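Local coordinates for protein putative methylase (Clostridium difficile, PDB 3LDU) that probably methylates guanine bases of ribosomal RNA and carries GTP bound in its methyltransferase domain, at residues I40-D45 with A50-W55; I188-W193 with K359-Y364; T294-E299 with K336-Y341; Y311-E316 with G366-N371. All coordinates share one frame; numbering follows the deposited sequence. Where two conformers were deposited one is given.

Contact 1. Residues I40-D45 with A50-W55; sequences ITYKTD and AKSNMW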
# COMPACT_ATOMS: atom_id res chain seq x y z
N ILE A 40 -10.84 3.56 2.20
CA ILE A 40 -11.96 2.64 2.30
C ILE A 40 -12.31 2.45 3.78
O ILE A 40 -11.42 2.25 4.61
CB ILE A 40 -11.58 1.24 1.72
CG1 ILE A 40 -11.05 1.36 0.29
CG2 ILE A 40 -12.78 0.32 1.75
CD1 ILE A 40 -12.07 1.90 -0.67
N THR A 41 -13.60 2.51 4.09
CA THR A 41 -14.08 2.22 5.44
C THR A 41 -14.82 0.90 5.41
O THR A 41 -15.64 0.67 4.53
CB THR A 41 -15.01 3.33 5.94
OG1 THR A 41 -14.31 4.59 5.91
CG2 THR A 41 -15.49 3.04 7.37
N TYR A 42 -14.49 0.01 6.34
CA TYR A 42 -15.06 -1.34 6.34
C TYR A 42 -15.30 -1.89 7.75
O TYR A 42 -14.69 -1.44 8.73
CB TYR A 42 -14.18 -2.30 5.52
CG TYR A 42 -12.71 -2.36 5.89
CD1 TYR A 42 -12.16 -3.51 6.43
CD2 TYR A 42 -11.87 -1.27 5.68
CE1 TYR A 42 -10.82 -3.58 6.78
CE2 TYR A 42 -10.50 -1.33 6.02
CZ TYR A 42 -9.99 -2.48 6.57
OH TYR A 42 -8.66 -2.56 6.90
N LYS A 43 -16.22 -2.84 7.84
CA LYS A 43 -16.59 -3.47 9.10
C LYS A 43 -15.98 -4.85 9.15
O LYS A 43 -15.96 -5.55 8.14
CB LYS A 43 -18.11 -3.61 9.20
CG LYS A 43 -18.76 -2.73 10.25
CD LYS A 43 -20.27 -2.95 10.29
CE LYS A 43 -20.63 -4.20 11.08
NZ LYS A 43 -20.32 -4.02 12.53
N THR A 44 -15.48 -5.24 10.32
CA THR A 44 -14.84 -6.55 10.48
C THR A 44 -15.24 -7.18 11.80
O THR A 44 -15.81 -6.51 12.67
CB THR A 44 -13.30 -6.44 10.48
OG1 THR A 44 -12.84 -5.97 11.76
CG2 THR A 44 -12.80 -5.47 9.40
N ASP A 45 -14.95 -8.46 11.94
CA ASP A 45 -15.05 -9.14 13.22
C ASP A 45 -13.81 -8.84 14.06
O ASP A 45 -13.01 -7.97 13.71
CB ASP A 45 -15.23 -10.65 13.02
CG ASP A 45 -14.08 -11.28 12.25
OD1 ASP A 45 -13.01 -10.65 12.14
OD2 ASP A 45 -14.24 -12.41 11.75
N ALA A 50 -5.83 -7.61 13.07
CA ALA A 50 -4.72 -8.52 12.77
C ALA A 50 -4.70 -8.92 11.29
O ALA A 50 -3.67 -8.84 10.61
CB ALA A 50 -4.80 -9.76 13.67
N LYS A 51 -5.85 -9.36 10.79
CA LYS A 51 -5.93 -9.84 9.40
C LYS A 51 -5.67 -8.74 8.39
O LYS A 51 -5.05 -8.98 7.37
CB LYS A 51 -7.29 -10.48 9.11
CG LYS A 51 -7.36 -11.96 9.49
CD LYS A 51 -8.77 -12.51 9.33
CE LYS A 51 -9.31 -12.29 7.92
NZ LYS A 51 -10.67 -12.88 7.76
N SER A 52 -6.17 -7.53 8.67
CA SER A 52 -6.00 -6.41 7.72
C SER A 52 -4.54 -5.99 7.60
O SER A 52 -4.02 -5.84 6.50
CB SER A 52 -6.88 -5.23 8.14
OG SER A 52 -8.24 -5.60 8.05
N ASN A 53 -3.87 -5.82 8.73
CA ASN A 53 -2.44 -5.54 8.73
C ASN A 53 -1.63 -6.67 8.10
O ASN A 53 -0.66 -6.43 7.39
CB ASN A 53 -1.95 -5.29 10.17
CG ASN A 53 -2.27 -3.90 10.64
OD1 ASN A 53 -1.72 -2.92 10.13
ND2 ASN A 53 -3.17 -3.79 11.61
N MSE A 54 -2.05 -7.91 8.36
CA MSE A 54 -1.30 -9.06 7.88
C MSE A 54 -1.37 -9.21 6.36
O MSE A 54 -0.37 -9.56 5.71
CB MSE A 54 -1.83 -10.34 8.52
CG MSE A 54 -1.12 -11.62 8.09
SE MSE A 54 0.80 -11.64 8.51
CE MSE A 54 0.77 -10.83 10.22
N TRP A 55 -2.56 -8.97 5.82
CA TRP A 55 -2.88 -9.42 4.47
C TRP A 55 -3.03 -8.32 3.41
O TRP A 55 -2.83 -8.58 2.23
CB TRP A 55 -4.16 -10.28 4.49
CG TRP A 55 -3.90 -11.68 4.99
CD1 TRP A 55 -4.18 -12.19 6.24
CD2 TRP A 55 -3.24 -12.72 4.27
NE1 TRP A 55 -3.76 -13.50 6.31
CE2 TRP A 55 -3.18 -13.85 5.13
CE3 TRP A 55 -2.70 -12.83 2.98
CZ2 TRP A 55 -2.61 -15.06 4.73
CZ3 TRP A 55 -2.13 -14.02 2.59
CH2 TRP A 55 -2.09 -15.12 3.46
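A small, buried meeting of a strand with the helix that follows it brings Tyr42, on strand 39-44, against Ser52, on helix 48-55. The tyrosine presents its phenol end and one ring edge, the serine its short side chain. Tyr42 OH stands 3.3 Å from Ser52 OG and 3.4 Å from Ser52 CB, while Ser52 OG also lies near the ring plane, 3.5 Å from Tyr42 CE1. A first torsion of 54° sets Tyr42 CG between its backbone N and carbonyl carbon, and from there the ring reaches out from the sheet toward the helix. The backbone carbonyl of Ile40 lies in the ring plane too, beside the CD2 corner. Strand and helix, joined by a short turn, form a beta-alpha unit of the ferredoxin-like domain, with the helix packed against the sheet. At the end of the strand Thr44 OG1 donates to Asp45 O at 2.8 Å, on a lone pair in the carbonyl plane, and in the turn Asp45 caps the backbone N of Phe47. Both hydroxyls of the contact have firm partners elsewhere: Tyr42 OH bonds to Ser11 OG on the adjoining strand 7-12, and Ser52 OG to Gly48 O, one helical turn back. Leu56 packs on the same tyrosine.

Contact 2. Residues I188-W193 with K359-Y364; sequences IYLTPW and KKRKLY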
# COMPACT_ATOMS: atom_id res chain seq x y z
N ILE A 188 0.25 -5.29 -10.10
CA ILE A 188 0.05 -6.71 -10.37
C ILE A 188 -1.44 -7.07 -10.41
O ILE A 188 -1.90 -7.79 -11.30
CB ILE A 188 0.72 -7.61 -9.31
CG1 ILE A 188 2.21 -7.25 -9.13
CG2 ILE A 188 0.57 -9.09 -9.70
CD1 ILE A 188 2.99 -7.26 -10.42
N TYR A 189 -2.17 -6.58 -9.41
CA TYR A 189 -3.60 -6.85 -9.29
C TYR A 189 -4.41 -6.33 -10.48
O TYR A 189 -5.51 -6.84 -10.76
CB TYR A 189 -4.12 -6.19 -8.02
CG TYR A 189 -3.84 -6.91 -6.72
CD1 TYR A 189 -3.77 -8.30 -6.66
CD2 TYR A 189 -3.71 -6.20 -5.54
CE1 TYR A 189 -3.55 -8.95 -5.42
CE2 TYR A 189 -3.48 -6.83 -4.33
CZ TYR A 189 -3.41 -8.20 -4.28
OH TYR A 189 -3.20 -8.79 -3.05
N LEU A 190 -3.90 -5.30 -11.15
CA LEU A 190 -4.57 -4.74 -12.32
C LEU A 190 -4.35 -5.57 -13.58
O LEU A 190 -4.94 -5.29 -14.61
CB LEU A 190 -4.14 -3.29 -12.58
CG LEU A 190 -4.73 -2.25 -11.63
CD1 LEU A 190 -3.95 -0.95 -11.63
CD2 LEU A 190 -6.20 -2.01 -11.96
N THR A 191 -3.51 -6.60 -13.49
CA THR A 191 -3.27 -7.48 -14.62
C THR A 191 -3.84 -8.87 -14.36
O THR A 191 -4.19 -9.21 -13.22
CB THR A 191 -1.76 -7.66 -14.88
OG1 THR A 191 -1.22 -8.59 -13.93
CG2 THR A 191 -1.03 -6.31 -14.79
N PRO A 192 -3.92 -9.69 -15.41
CA PRO A 192 -4.39 -11.07 -15.25
C PRO A 192 -3.28 -12.05 -14.87
O PRO A 192 -3.52 -13.25 -14.88
CB PRO A 192 -4.93 -11.43 -16.64
CG PRO A 192 -4.85 -10.17 -17.47
CD PRO A 192 -3.83 -9.31 -16.83
N TRP A 193 -2.10 -11.55 -14.53
CA TRP A 193 -0.99 -12.45 -14.24
C TRP A 193 -1.30 -13.38 -13.07
O TRP A 193 -1.88 -12.95 -12.06
CB TRP A 193 0.31 -11.69 -13.94
CG TRP A 193 1.44 -12.63 -13.60
CD1 TRP A 193 2.22 -13.34 -14.47
CD2 TRP A 193 1.89 -13.01 -12.28
NE1 TRP A 193 3.13 -14.11 -13.79
CE2 TRP A 193 2.94 -13.93 -12.44
CE3 TRP A 193 1.50 -12.65 -10.98
CZ2 TRP A 193 3.61 -14.49 -11.36
CZ3 TRP A 193 2.16 -13.21 -9.90
CH2 TRP A 193 3.21 -14.13 -10.10
N LYS A 359 -6.21 0.37 -21.83
CA LYS A 359 -6.65 1.21 -20.74
C LYS A 359 -5.49 2.06 -20.24
O LYS A 359 -4.34 1.65 -20.33
CB LYS A 359 -7.19 0.37 -19.59
CG LYS A 359 -8.42 -0.44 -19.93
CD LYS A 359 -8.97 -1.10 -18.67
CE LYS A 359 -10.13 -2.04 -18.98
NZ LYS A 359 -9.68 -3.27 -19.69
N LYS A 360 -5.81 3.24 -19.73
CA LYS A 360 -4.82 4.12 -19.13
C LYS A 360 -5.39 4.52 -17.78
O LYS A 360 -6.45 5.15 -17.71
CB LYS A 360 -4.63 5.36 -20.01
CG LYS A 360 -3.73 6.43 -19.44
CD LYS A 360 -3.61 7.58 -20.43
CE LYS A 360 -2.87 8.78 -19.84
NZ LYS A 360 -2.64 9.85 -20.86
N ARG A 361 -4.72 4.14 -16.69
CA ARG A 361 -5.24 4.42 -15.36
C ARG A 361 -4.38 5.43 -14.62
O ARG A 361 -3.15 5.29 -14.55
CB ARG A 361 -5.39 3.14 -14.56
CG ARG A 361 -6.36 2.14 -15.18
CD ARG A 361 -6.48 0.90 -14.33
NE ARG A 361 -7.26 -0.16 -14.97
CZ ARG A 361 -8.37 -0.67 -14.45
NH1 ARG A 361 -9.00 -1.66 -15.06
NH2 ARG A 361 -8.83 -0.20 -13.30
N LYS A 362 -5.03 6.46 -14.08
CA LYS A 362 -4.31 7.49 -13.33
C LYS A 362 -3.99 6.99 -11.92
O LYS A 362 -4.89 6.56 -11.20
CB LYS A 362 -5.11 8.78 -13.28
CG LYS A 362 -4.45 9.87 -12.44
CD LYS A 362 -5.24 11.18 -12.46
CE LYS A 362 -5.36 11.75 -13.86
NZ LYS A 362 -5.86 13.16 -13.85
N LEU A 363 -2.72 7.04 -11.56
CA LEU A 363 -2.23 6.51 -10.28
C LEU A 363 -1.20 7.46 -9.67
O LEU A 363 -0.89 8.49 -10.26
CB LEU A 363 -1.63 5.12 -10.47
CG LEU A 363 -2.56 4.02 -10.96
CD1 LEU A 363 -1.76 2.78 -11.33
CD2 LEU A 363 -3.57 3.69 -9.87
N TYR A 364 -0.67 7.11 -8.50
CA TYR A 364 0.24 8.01 -7.80
C TYR A 364 1.41 7.35 -7.05
O TYR A 364 1.20 6.48 -6.21
CB TYR A 364 -0.54 8.88 -6.80
CG TYR A 364 -1.24 10.05 -7.43
CD1 TYR A 364 -2.53 10.39 -7.05
CD2 TYR A 364 -0.61 10.82 -8.40
CE1 TYR A 364 -3.17 11.47 -7.62
CE2 TYR A 364 -1.25 11.90 -8.98
CZ TYR A 364 -2.53 12.22 -8.58
OH TYR A 364 -3.17 13.29 -9.15
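Leu190 lays its CD2 methyl over one face of the Arg361 guanidinium, 3.3 Å above the plane and displaced toward the rim. This holds for one of two modelled conformers of the arginine, whose head is probably mobile. The nearest guanidinium atom is Arg361 NH2, at 3.5 Å from Leu190 CD2, and Arg361 CZ follows at 3.6 Å from the same methyl. The flat group is thus met from above by a hydrocarbon branch, and its edge, where the N-H bonds point, is turned elsewhere; Arg361 NE makes a weak hydrogen bond to Gln374. The chain beneath takes part as well, since Arg361 CD lies 3.8 Å from Leu190 CD2. Extended from CG to NE, with chi2 at -179°, the arginine carries its head well off the strand, and the two side chains cross obliquely. The other leucine branch turns to a purely apolar partner, Leu190 CD1 approaching Leu363 CD1 at 4.3 Å.

Behind Leu190 the chain is folded firmly. Ile188 O accepts from both the N and the OG1 of Thr191, and the same hydroxyl takes the N-H of Trp193 at 3.1 Å from Thr191 OG1, an ST turn with a fairly straight bond of 163°. Arg361 and Leu363 belong to strand 359-365, outermost in the sheet and paired antiparallel with strand 368-375. On the other side of the contact, Ile188, at the end of helix 181-189, packs on Ile306 of strand 304-307 and on helix 208-217; Leu190, just beyond it, reaches the edge strand 359-365.

Contact 3. Residues T294-E299 with K336-Y341; sequences TQFKSE and KNWSYY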
# COMPACT_ATOMS: atom_id res chain seq x y z
N THR A 294 15.65 -3.00 -24.20
CA THR A 294 15.47 -2.72 -25.63
C THR A 294 15.90 -3.88 -26.52
O THR A 294 15.62 -3.90 -27.72
CB THR A 294 16.19 -1.42 -26.09
OG1 THR A 294 17.60 -1.59 -26.02
CG2 THR A 294 15.77 -0.23 -25.22
N GLN A 295 16.59 -4.85 -25.93
CA GLN A 295 17.01 -6.03 -26.65
C GLN A 295 16.25 -7.25 -26.17
O GLN A 295 16.61 -8.38 -26.52
CB GLN A 295 18.51 -6.27 -26.48
CG GLN A 295 19.34 -5.05 -26.76
CD GLN A 295 19.19 -4.59 -28.18
OE1 GLN A 295 19.47 -5.35 -29.11
NE2 GLN A 295 18.73 -3.36 -28.37
N PHE A 296 15.23 -7.04 -25.35
CA PHE A 296 14.52 -8.19 -24.80
C PHE A 296 13.86 -9.00 -25.92
O PHE A 296 13.20 -8.44 -26.81
CB PHE A 296 13.51 -7.81 -23.70
CG PHE A 296 12.76 -9.00 -23.17
CD1 PHE A 296 13.38 -9.90 -22.32
CD2 PHE A 296 11.44 -9.24 -23.56
CE1 PHE A 296 12.71 -11.01 -21.84
CE2 PHE A 296 10.76 -10.35 -23.08
CZ PHE A 296 11.40 -11.24 -22.22
N LYS A 297 14.05 -10.31 -25.89
CA LYS A 297 13.43 -11.21 -26.85
C LYS A 297 13.04 -12.50 -26.14
O LYS A 297 13.66 -12.90 -25.16
CB LYS A 297 14.40 -11.53 -28.00
CG LYS A 297 14.85 -10.31 -28.80
CD LYS A 297 15.99 -10.66 -29.75
CE LYS A 297 16.32 -9.48 -30.66
NZ LYS A 297 16.74 -8.27 -29.90
N SER A 298 12.00 -13.16 -26.65
CA SER A 298 11.60 -14.43 -26.07
C SER A 298 10.98 -15.32 -27.13
O SER A 298 10.38 -14.83 -28.09
CB SER A 298 10.61 -14.22 -24.93
OG SER A 298 10.17 -15.47 -24.43
N GLU A 299 11.14 -16.63 -26.95
CA GLU A 299 10.51 -17.60 -27.83
C GLU A 299 9.20 -18.11 -27.22
O GLU A 299 8.39 -18.72 -27.92
CB GLU A 299 11.46 -18.76 -28.14
CG GLU A 299 12.42 -18.46 -29.28
CD GLU A 299 11.69 -18.09 -30.56
OE1 GLU A 299 12.27 -17.34 -31.38
OE2 GLU A 299 10.54 -18.53 -30.76
N LYS A 336 5.59 -12.73 -29.13
CA LYS A 336 4.46 -13.49 -29.65
C LYS A 336 3.30 -13.48 -28.68
O LYS A 336 3.29 -14.25 -27.73
CB LYS A 336 4.88 -14.93 -29.96
CG LYS A 336 3.76 -15.77 -30.58
CD LYS A 336 3.16 -15.07 -31.78
CE LYS A 336 2.07 -15.91 -32.44
NZ LYS A 336 1.38 -15.17 -33.53
N ASN A 337 2.32 -12.62 -28.93
CA ASN A 337 1.10 -12.60 -28.13
C ASN A 337 1.37 -12.32 -26.65
O ASN A 337 0.75 -12.93 -25.79
CB ASN A 337 0.36 -13.93 -28.26
CG ASN A 337 -0.32 -14.09 -29.60
OD1 ASN A 337 -0.96 -13.17 -30.09
ND2 ASN A 337 -0.19 -15.27 -30.20
N TRP A 338 2.29 -11.42 -26.36
CA TRP A 338 2.52 -11.02 -24.97
C TRP A 338 1.58 -9.88 -24.57
O TRP A 338 0.99 -9.21 -25.43
CB TRP A 338 3.98 -10.59 -24.75
CG TRP A 338 4.95 -11.73 -24.58
CD1 TRP A 338 5.11 -12.80 -25.42
CD2 TRP A 338 5.92 -11.90 -23.52
NE1 TRP A 338 6.11 -13.63 -24.94
CE2 TRP A 338 6.62 -13.10 -23.78
CE3 TRP A 338 6.25 -11.16 -22.38
CZ2 TRP A 338 7.63 -13.57 -22.94
CZ3 TRP A 338 7.26 -11.63 -21.55
CH2 TRP A 338 7.93 -12.83 -21.83
N SER A 339 1.47 -9.66 -23.26
CA SER A 339 0.73 -8.54 -22.68
C SER A 339 1.77 -7.69 -21.95
O SER A 339 2.63 -8.24 -21.28
CB SER A 339 -0.27 -9.04 -21.63
OG SER A 339 -1.32 -9.81 -22.22
N TYR A 340 1.70 -6.37 -22.06
CA TYR A 340 2.67 -5.54 -21.35
C TYR A 340 2.00 -4.34 -20.69
O TYR A 340 1.01 -3.82 -21.20
CB TYR A 340 3.84 -5.12 -22.26
CG TYR A 340 3.51 -5.00 -23.74
CD1 TYR A 340 3.10 -3.80 -24.28
CD2 TYR A 340 3.66 -6.09 -24.59
CE1 TYR A 340 2.81 -3.67 -25.63
CE2 TYR A 340 3.36 -5.97 -25.96
CZ TYR A 340 2.94 -4.76 -26.47
OH TYR A 340 2.64 -4.61 -27.82
N TYR A 341 2.56 -3.93 -19.56
CA TYR A 341 1.95 -2.90 -18.72
C TYR A 341 3.08 -2.01 -18.23
O TYR A 341 4.08 -2.50 -17.71
CB TYR A 341 1.25 -3.55 -17.53
CG TYR A 341 0.18 -4.55 -17.94
CD1 TYR A 341 -1.16 -4.16 -18.04
CD2 TYR A 341 0.51 -5.87 -18.28
CE1 TYR A 341 -2.15 -5.07 -18.42
CE2 TYR A 341 -0.47 -6.78 -18.68
CZ TYR A 341 -1.80 -6.37 -18.74
OH TYR A 341 -2.79 -7.25 -19.14
O HOH W 1 7.55 -14.32 -28.24
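Ser298 OG is held by two polar partners, the backbone N of Asp300, as in an ST turn, and a bound glycerol probably left from crystallisation, which also bonds Lys297 N; the same OG rests 3.5 Å from Trp338 CZ2. Its CB stands almost as close, 3.6 Å from the same indole atom. With OG anti to the backbone N (chi1 177°), the serine lies against the CZ2 edge of the indole and its hydroxyl still meets Asp300.

Phe296, two residues earlier, adds the aromatic part. The edge of its ring faces the six-membered ring of Trp338 in an offset edge-to-face pair, with centroids 5.6 Å apart and planes at 69°. The closest atoms are Phe296 CZ and Trp338 CH2, at 3.8 Å. On the same edge of the indole as CZ2, Trp338 NE1 is bonded to Asp300 O, which probably helps to fix the rotation of the ring; one short turn, through N and O of Asp300, therefore serves both serine and tryptophan.

A water extends the join along the backbone, donating to Ser298 O at 2.9 Å and accepting from Lys336 N at 2.7 Å. Underneath, Phe296 and Trp338 both lie on Val200 of strand 199-201, and Phe296 is about 8 Å from the bound GTP at nearest atoms. The chemistry is that of a partly buried seam: aromatic rings pack on the inner side, while a water, and in this crystal a glycerol, meet polar backbone atoms at what is probably the outer rim.

Contact 4. Residues Y311-E316 with G366-N371; sequences YGERLE and GMLKTN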
# COMPACT_ATOMS: atom_id res chain seq x y z
N TYR A 311 11.07 8.02 -16.11
CA TYR A 311 9.96 8.90 -16.49
C TYR A 311 10.38 10.07 -17.38
O TYR A 311 9.54 10.71 -18.03
CB TYR A 311 9.29 9.50 -15.26
CG TYR A 311 8.67 8.49 -14.30
CD1 TYR A 311 8.26 8.88 -13.03
CD2 TYR A 311 8.48 7.17 -14.67
CE1 TYR A 311 7.67 7.98 -12.14
CE2 TYR A 311 7.89 6.25 -13.79
CZ TYR A 311 7.50 6.66 -12.52
OH TYR A 311 6.93 5.75 -11.66
N GLY A 312 11.67 10.38 -17.38
CA GLY A 312 12.20 11.49 -18.16
C GLY A 312 11.67 12.84 -17.72
O GLY A 312 11.38 13.71 -18.54
N GLU A 313 11.54 13.04 -16.41
CA GLU A 313 10.98 14.28 -15.89
C GLU A 313 11.92 15.47 -16.05
O GLU A 313 11.47 16.61 -16.19
CB GLU A 313 10.57 14.13 -14.42
CG GLU A 313 9.45 13.12 -14.20
CD GLU A 313 8.79 13.27 -12.83
OE1 GLU A 313 9.21 14.14 -12.05
OE2 GLU A 313 7.84 12.50 -12.55
N ARG A 314 13.23 15.21 -16.04
CA ARG A 314 14.22 16.28 -16.18
C ARG A 314 14.47 16.62 -17.64
O ARG A 314 14.55 15.73 -18.47
CB ARG A 314 15.53 15.90 -15.49
CG ARG A 314 15.37 15.57 -14.01
CD ARG A 314 16.70 15.62 -13.26
NE ARG A 314 17.65 14.61 -13.73
CZ ARG A 314 18.72 14.88 -14.47
NH1 ARG A 314 18.99 16.14 -14.82
NH2 ARG A 314 19.53 13.90 -14.85
N LEU A 315 14.59 17.91 -17.95
CA LEU A 315 14.84 18.33 -19.33
C LEU A 315 16.05 17.64 -19.93
O LEU A 315 16.08 17.31 -21.12
CB LEU A 315 15.02 19.85 -19.40
CG LEU A 315 13.74 20.68 -19.50
CD1 LEU A 315 14.04 22.16 -19.39
CD2 LEU A 315 13.03 20.37 -20.82
N GLU A 316 17.07 17.43 -19.10
CA GLU A 316 18.32 16.83 -19.53
C GLU A 316 18.16 15.36 -19.92
O GLU A 316 18.98 14.82 -20.67
CB GLU A 316 19.36 16.98 -18.41
CG GLU A 316 20.66 16.23 -18.63
CD GLU A 316 21.51 16.18 -17.37
OE1 GLU A 316 21.06 16.70 -16.33
OE2 GLU A 316 22.63 15.62 -17.43
N GLY A 366 2.68 9.37 -5.04
CA GLY A 366 2.57 10.61 -4.30
C GLY A 366 2.97 11.85 -5.09
O GLY A 366 2.17 12.39 -5.86
N MSE A 367 4.21 12.30 -4.90
CA MSE A 367 4.72 13.51 -5.53
C MSE A 367 4.72 13.42 -7.06
O MSE A 367 4.96 14.42 -7.75
CB MSE A 367 6.13 13.82 -5.03
CG MSE A 367 6.64 15.21 -5.38
SE MSE A 367 5.67 16.62 -4.44
CE MSE A 367 6.25 18.14 -5.51
N LEU A 368 4.45 12.23 -7.59
CA LEU A 368 4.46 12.01 -9.03
C LEU A 368 3.08 11.63 -9.53
O LEU A 368 2.40 10.79 -8.94
CB LEU A 368 5.46 10.92 -9.39
CG LEU A 368 6.90 11.17 -8.94
CD1 LEU A 368 7.80 10.00 -9.28
CD2 LEU A 368 7.43 12.46 -9.55
N LYS A 369 2.64 12.26 -10.61
CA LYS A 369 1.38 11.86 -11.21
C LYS A 369 1.65 10.92 -12.37
O LYS A 369 2.02 11.34 -13.46
CB LYS A 369 0.55 13.07 -11.66
CG LYS A 369 -0.85 12.69 -12.13
CD LYS A 369 -1.84 13.80 -11.83
CE LYS A 369 -2.63 14.16 -13.08
NZ LYS A 369 -1.75 14.72 -14.14
N THR A 370 1.46 9.63 -12.11
CA THR A 370 1.79 8.59 -13.07
C THR A 370 0.53 8.02 -13.71
O THR A 370 -0.57 8.12 -13.16
CB THR A 370 2.58 7.46 -12.40
OG1 THR A 370 1.93 7.08 -11.19
CG2 THR A 370 3.98 7.92 -12.04
N ASN A 371 0.69 7.44 -14.90
CA ASN A 371 -0.37 6.66 -15.54
C ASN A 371 0.09 5.24 -15.77
O ASN A 371 1.26 5.00 -16.04
CB ASN A 371 -0.77 7.28 -16.88
CG ASN A 371 -1.52 8.58 -16.72
OD1 ASN A 371 -2.68 8.60 -16.30
ND2 ASN A 371 -0.86 9.68 -17.06
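Tyr311 leans its ring edge on Leu368 and its phenol end on Thr370. From CB, which points to the strand, the side chain leaves with CG anti to the carbonyl carbon (chi1 -61°), and the contacts then run down one side of the ring. CD1 is the first atom to touch, 3.9 Å from Leu368 CD1. Next comes CE1, which meets the same methyl in the ring plane, with Tyr311 CE1 to Leu368 CD1 at 3.5 Å, and has Thr370 CG2 at 3.7 Å. CZ passes Thr370 CG2 at a similar range, and at the tip Tyr311 OH stands 3.7 Å from Thr370 CG2. The hydroxyl is hydrogen-bonded to Asn308. Thr370 offers its methyl, while its OG1 turns toward Leu363 O in a weak bond to the neighbouring strand.

The other branch of Leu368 meets Glu313. Its CD2 lies beside the carboxylate, 3.5 Å from Glu313 OE1; the 3.0 Å to Glu313 OE2 is shorter than usual for such a pair and is best treated as doubtful. That carboxylate has its polar partner in Ser345, which bonds OE2 and probably helps to hold the group beside the leucine. Leu368 divides its two methyls between an aromatic edge and an acidic head.

Asn308 and Tyr311 begin and end an NPPY sequence, the signature of amino-group methyltransferases that follows a strand of the Rossmann-like sheet and, in relatives, faces the target base. Here the tyrosine comes within about 5 Å of bound GTP, consistent with a place beside the GTP pocket.

How the contacts relate
Contact 1 stands apart: it is fully buried, ties a strand to its following helix in the ferredoxin-like domain, and consists of two hydroxyl-bearing residues. The other three belong to the methyltransferase domain, are only partly buried, and reach one mixed sheet. Contacts 2 and 4 share its last hairpin, strands 359-365 and 368-375, where Leu363 N probably bonds Thr370 O; leucines do the work in both, against a guanidinium in one and a tyrosine and carboxylate in the other. Contact 3, the most peripheral, relies on aromatic rings and water, yet touches contact 2 where Tyr341 packs on Pro192. Contacts 3 and 4 use neighbouring strands, 339-344 and 368-375, without meeting.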